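Local coordinates for transmembrane protein (Bartonella henselae, PDB 3PAM) that probably serves as part of the solute-binding component of an ABC-type oligopeptide transport system, where it probably helps bind oligopeptides for uptake, at residues Asp76-Glu81 and Leu246-Tyr251; Lys142-Phe147 and Ala158-Val163. All coordinates share one frame; numbering follows the deposited sequence.

Contact 1 of 2, residues Asp76-Glu81 and Leu246-Tyr251; sequences DAVLPE and LISGSY
Ser248 reaches out of its helix with OG and takes the backbone N-H of Leu79 in a nearly straight hydrogen bond, Leu79 N to Ser248 OG 2.9 Å with an N-H...O angle of 165°. Ser248 OG also lies against the backbone of Val78, 3.3 Å from Val78 CA and 3.7 Å from Val78 CG1, while Leu79 brings its CB to 3.9 Å of Ser248 OG. Behind the hydroxyl, Ser248 CB makes a tight contact with the carbonyl of Ala77, 3.1 Å from Ala77 O. One small side chain thus meets three consecutive residues.

What aims the oxygen is its torsion: OG sits opposite the carbonyl carbon (chi1 -65°), where the hydroxyl donates to Arg244 O one turn back and accepts the N-H of Leu79. The donated bond would fix the hydroxyl's rotation. Leu79 is itself the N-cap residue of helix 80-84, so the bond secures the chain just where that helix starts.

The contact lies near the surface. It joins the end of helix 232-249 to the entry of helix 80-84, whose Val82 also touches Ser248, while Ala77 leans on Ala218 of helix 217-228 and strand 252-257 follows directly after Tyr251.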
# COMPACT_ATOMS: atom_id res chain seq x y z
N ASP A 76 2.13 -10.42 14.69
CA ASP A 76 1.57 -9.11 14.37
C ASP A 76 1.58 -8.82 12.86
O ASP A 76 1.10 -7.76 12.43
CB ASP A 76 2.36 -8.02 15.11
CG ASP A 76 2.32 -8.18 16.63
OD1 ASP A 76 1.26 -8.58 17.18
OD2 ASP A 76 3.36 -7.87 17.27
N ALA A 77 2.11 -9.75 12.07
CA ALA A 77 2.32 -9.53 10.64
C ALA A 77 1.04 -9.53 9.81
O ALA A 77 0.88 -8.71 8.90
CB ALA A 77 3.32 -10.55 10.09
N VAL A 78 0.12 -10.44 10.09
CA VAL A 78 -1.04 -10.61 9.22
C VAL A 78 -2.33 -10.37 9.98
O VAL A 78 -2.45 -10.75 11.14
CB VAL A 78 -1.02 -12.01 8.52
CG1 VAL A 78 -2.16 -12.15 7.52
CG2 VAL A 78 0.32 -12.22 7.79
N LEU A 79 -3.27 -9.68 9.32
CA LEU A 79 -4.62 -9.48 9.84
C LEU A 79 -5.42 -10.76 9.69
O LEU A 79 -5.32 -11.41 8.65
CB LEU A 79 -5.36 -8.36 9.09
CG LEU A 79 -4.92 -6.92 9.28
CD1 LEU A 79 -5.46 -6.04 8.16
CD2 LEU A 79 -5.35 -6.38 10.65
N PRO A 80 -6.21 -11.11 10.72
CA PRO A 80 -7.10 -12.26 10.74
C PRO A 80 -7.92 -12.42 9.46
O PRO A 80 -8.00 -13.53 8.95
CB PRO A 80 -8.02 -11.99 11.96
CG PRO A 80 -7.59 -10.65 12.52
CD PRO A 80 -6.21 -10.41 12.02
N GLU A 81 -8.49 -11.34 8.95
CA GLU A 81 -9.28 -11.41 7.71
C GLU A 81 -8.40 -11.84 6.52
O GLU A 81 -8.86 -12.55 5.63
CB GLU A 81 -10.01 -10.10 7.38
CG GLU A 81 -10.41 -9.23 8.56
CD GLU A 81 -9.51 -8.00 8.74
OE1 GLU A 81 -9.74 -6.98 8.06
OE2 GLU A 81 -8.60 -8.05 9.59
N LEU A 246 2.13 -8.12 3.12
CA LEU A 246 2.20 -6.85 2.44
C LEU A 246 0.83 -6.21 2.38
O LEU A 246 0.68 -5.00 2.54
CB LEU A 246 2.80 -7.03 1.05
CG LEU A 246 4.23 -7.55 1.05
CD1 LEU A 246 4.71 -7.70 -0.39
CD2 LEU A 246 5.12 -6.61 1.80
N ILE A 247 -0.17 -7.04 2.16
CA ILE A 247 -1.55 -6.58 2.31
C ILE A 247 -1.79 -6.01 3.71
O ILE A 247 -2.40 -4.94 3.86
CB ILE A 247 -2.55 -7.72 1.99
CG1 ILE A 247 -2.48 -8.06 0.50
CG2 ILE A 247 -4.00 -7.37 2.40
CD1 ILE A 247 -3.01 -9.44 0.18
N SER A 248 -1.32 -6.71 4.74
CA SER A 248 -1.57 -6.29 6.12
C SER A 248 -0.76 -5.07 6.48
O SER A 248 -1.09 -4.36 7.43
CB SER A 248 -1.26 -7.41 7.11
OG SER A 248 -2.14 -8.48 6.91
N GLY A 249 0.33 -4.85 5.75
CA GLY A 249 1.13 -3.68 5.94
C GLY A 249 0.58 -2.40 5.35
O GLY A 249 0.96 -1.33 5.81
N SER A 250 -0.29 -2.49 4.35
CA SER A 250 -0.72 -1.32 3.59
C SER A 250 0.46 -0.42 3.20
O SER A 250 0.41 0.79 3.35
CB SER A 250 -1.81 -0.52 4.35
OG SER A 250 -3.05 -1.23 4.35
N TYR A 251 1.54 -1.03 2.71
CA TYR A 251 2.68 -0.29 2.17
C TYR A 251 2.29 0.46 0.90
O TYR A 251 2.89 1.47 0.56
CB TYR A 251 3.87 -1.23 1.92
CG TYR A 251 4.35 -1.81 3.21
CD1 TYR A 251 5.03 -1.02 4.14
CD2 TYR A 251 4.07 -3.13 3.55
CE1 TYR A 251 5.42 -1.53 5.36
CE2 TYR A 251 4.48 -3.67 4.77
CZ TYR A 251 5.15 -2.86 5.67
OH TYR A 251 5.55 -3.36 6.87

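Contact 2 of 2, residues Lys142-Phe147 and Ala158-Val163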
# COMPACT_ATOMS: atom_id res chain seq x y z
N LYS A 142 -4.39 13.87 -11.97
CA LYS A 142 -5.85 13.69 -11.82
C LYS A 142 -6.17 12.72 -10.69
O LYS A 142 -7.02 13.02 -9.85
CB LYS A 142 -6.51 13.21 -13.11
CG LYS A 142 -6.65 14.26 -14.22
CD LYS A 142 -7.19 13.57 -15.47
CE LYS A 142 -7.53 14.56 -16.59
NZ LYS A 142 -6.32 15.28 -17.10
N VAL A 143 -5.50 11.57 -10.64
CA VAL A 143 -5.80 10.55 -9.64
C VAL A 143 -5.44 11.04 -8.23
O VAL A 143 -6.17 10.81 -7.26
CB VAL A 143 -5.08 9.20 -9.92
CG1 VAL A 143 -5.27 8.20 -8.77
CG2 VAL A 143 -5.58 8.60 -11.21
N ALA A 144 -4.30 11.72 -8.14
CA ALA A 144 -3.82 12.28 -6.89
C ALA A 144 -4.75 13.39 -6.39
O ALA A 144 -4.95 13.54 -5.18
CB ALA A 144 -2.39 12.77 -7.04
N LEU A 145 -5.32 14.14 -7.32
CA LEU A 145 -6.22 15.24 -6.99
C LEU A 145 -7.55 14.72 -6.48
O LEU A 145 -8.14 15.30 -5.57
CB LEU A 145 -6.43 16.13 -8.22
CG LEU A 145 -5.31 17.10 -8.58
CD1 LEU A 145 -5.53 17.65 -9.98
CD2 LEU A 145 -5.23 18.24 -7.54
N ALA A 146 -8.00 13.61 -7.06
CA ALA A 146 -9.17 12.91 -6.54
C ALA A 146 -8.91 12.37 -5.13
O ALA A 146 -9.77 12.44 -4.26
CB ALA A 146 -9.55 11.77 -7.48
N PHE A 147 -7.72 11.83 -4.89
CA PHE A 147 -7.35 11.38 -3.54
C PHE A 147 -7.36 12.57 -2.58
O PHE A 147 -7.89 12.47 -1.48
CB PHE A 147 -6.00 10.67 -3.54
CG PHE A 147 -5.68 9.90 -2.27
CD1 PHE A 147 -6.68 9.43 -1.44
CD2 PHE A 147 -4.37 9.62 -1.94
CE1 PHE A 147 -6.36 8.72 -0.27
CE2 PHE A 147 -4.05 8.90 -0.79
CZ PHE A 147 -5.04 8.46 0.05
N ALA A 158 -3.46 17.00 1.49
CA ALA A 158 -2.49 16.43 0.59
C ALA A 158 -2.14 17.48 -0.46
O ALA A 158 -3.01 17.97 -1.17
CB ALA A 158 -3.05 15.20 -0.06
N GLU A 159 -0.87 17.86 -0.52
CA GLU A 159 -0.41 18.77 -1.56
C GLU A 159 -0.02 17.92 -2.78
O GLU A 159 0.75 16.95 -2.69
CB GLU A 159 0.75 19.63 -1.05
CG GLU A 159 1.30 20.63 -2.07
CD GLU A 159 2.47 21.44 -1.54
OE1 GLU A 159 2.24 22.42 -0.79
OE2 GLU A 159 3.62 21.12 -1.91
N ILE A 160 -0.61 18.26 -3.92
CA ILE A 160 -0.32 17.55 -5.16
C ILE A 160 0.73 18.32 -5.99
O ILE A 160 0.57 19.50 -6.27
CB ILE A 160 -1.61 17.27 -5.99
CG1 ILE A 160 -2.70 16.58 -5.12
CG2 ILE A 160 -1.30 16.42 -7.22
CD1 ILE A 160 -2.24 15.40 -4.25
N ARG A 161 1.83 17.64 -6.31
CA ARG A 161 2.89 18.21 -7.16
C ARG A 161 3.07 17.37 -8.41
O ARG A 161 3.05 16.15 -8.35
CB ARG A 161 4.23 18.26 -6.42
CG ARG A 161 4.29 19.23 -5.25
CD ARG A 161 4.67 20.64 -5.67
NE ARG A 161 4.91 21.46 -4.48
CZ ARG A 161 5.33 22.73 -4.48
NH1 ARG A 161 5.56 23.37 -5.62
NH2 ARG A 161 5.50 23.37 -3.33
N THR A 162 3.22 18.03 -9.55
CA THR A 162 3.73 17.37 -10.74
C THR A 162 4.99 18.09 -11.18
O THR A 162 4.98 19.31 -11.36
CB THR A 162 2.72 17.34 -11.90
OG1 THR A 162 1.41 17.04 -11.38
CG2 THR A 162 3.11 16.29 -12.85
N VAL A 163 6.07 17.32 -11.32
CA VAL A 163 7.39 17.84 -11.60
C VAL A 163 8.00 17.21 -12.85
O VAL A 163 7.43 16.26 -13.43
CB VAL A 163 8.38 17.67 -10.38
CG1 VAL A 163 7.82 18.29 -9.09
CG2 VAL A 163 8.78 16.19 -10.18
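Ile160 overlaps two consecutive residues of the helix with its branches, and this one strand side chain makes all the close contacts between Lys142-Phe147 and Ala158-Val163. Its CB points at the helix. CG2 lies against the methyl of Ala144, Ile160 CG2 to Ala144 CB 3.8 Å, and the end of the longer branch comes back to the same methyl, Ile160 CD1 to Ala144 CB 3.8 Å. Ala144 CB is therefore touched by both ends of the isoleucine. Ile160 CD1 also approaches the helix backbone, 3.4 Å from Ala144 O, a plain van der Waals contact of a methyl group with a carbonyl oxygen.

Leu145 comes in from the flank. Its CB does not aim at the strand, but the chain bends round so that one methyl lies alongside the isoleucine stem, Leu145 CD2 to Ile160 CG1 3.9 Å, the two side chains crossing at a slant. In Ile160, CG1 stands opposite the carbonyl carbon (chi1 -52°) and CG2 opposite the backbone N, which spreads the branches so that CG2 and CD1 both meet Ala144 while Leu145 CD2 lies on the CG1 stem. No hydrogen bond passes between the segments.

Within the sheet, Glu159, Arg161 and Val163 bond through their backbones to strand 130-135. On the strand face opposite the helix, Arg161 NE meets Glu159 OE2 from above the carboxylate plane in a 2.9 Å salt bridge. On the helix, Phe147 turns to the interior and meets Phe8 and Phe30.

Strand 130-135, helix 138-152 and strand 157-162 form a beta-alpha-beta crossover with adjacent parallel strands, and the contact is its helix-on-sheet packing at an edge strand, consistent with the alpha/beta lobes of periplasmic binding proteins.

In the fold
The two contacts lie on opposite sides of the chain's centre, their centres 26 Å apart and their nearest atoms about 10 Å apart, and they share no helix or strand. Contact 1 is a surface contact between segments far apart in sequence, carried by a polar grip of a serine hydroxyl on a backbone N-H. Contact 2 is local, within one beta-alpha-beta unit, partly buried, without a hydrogen bond across it and mostly apolar, with one of its three touching residues buried and one exposed. The mixed sheet relates them indirectly: strand 252-257, following contact 1, receives Val143 and Phe147 from the helix of contact 2, whose own strand forms an edge.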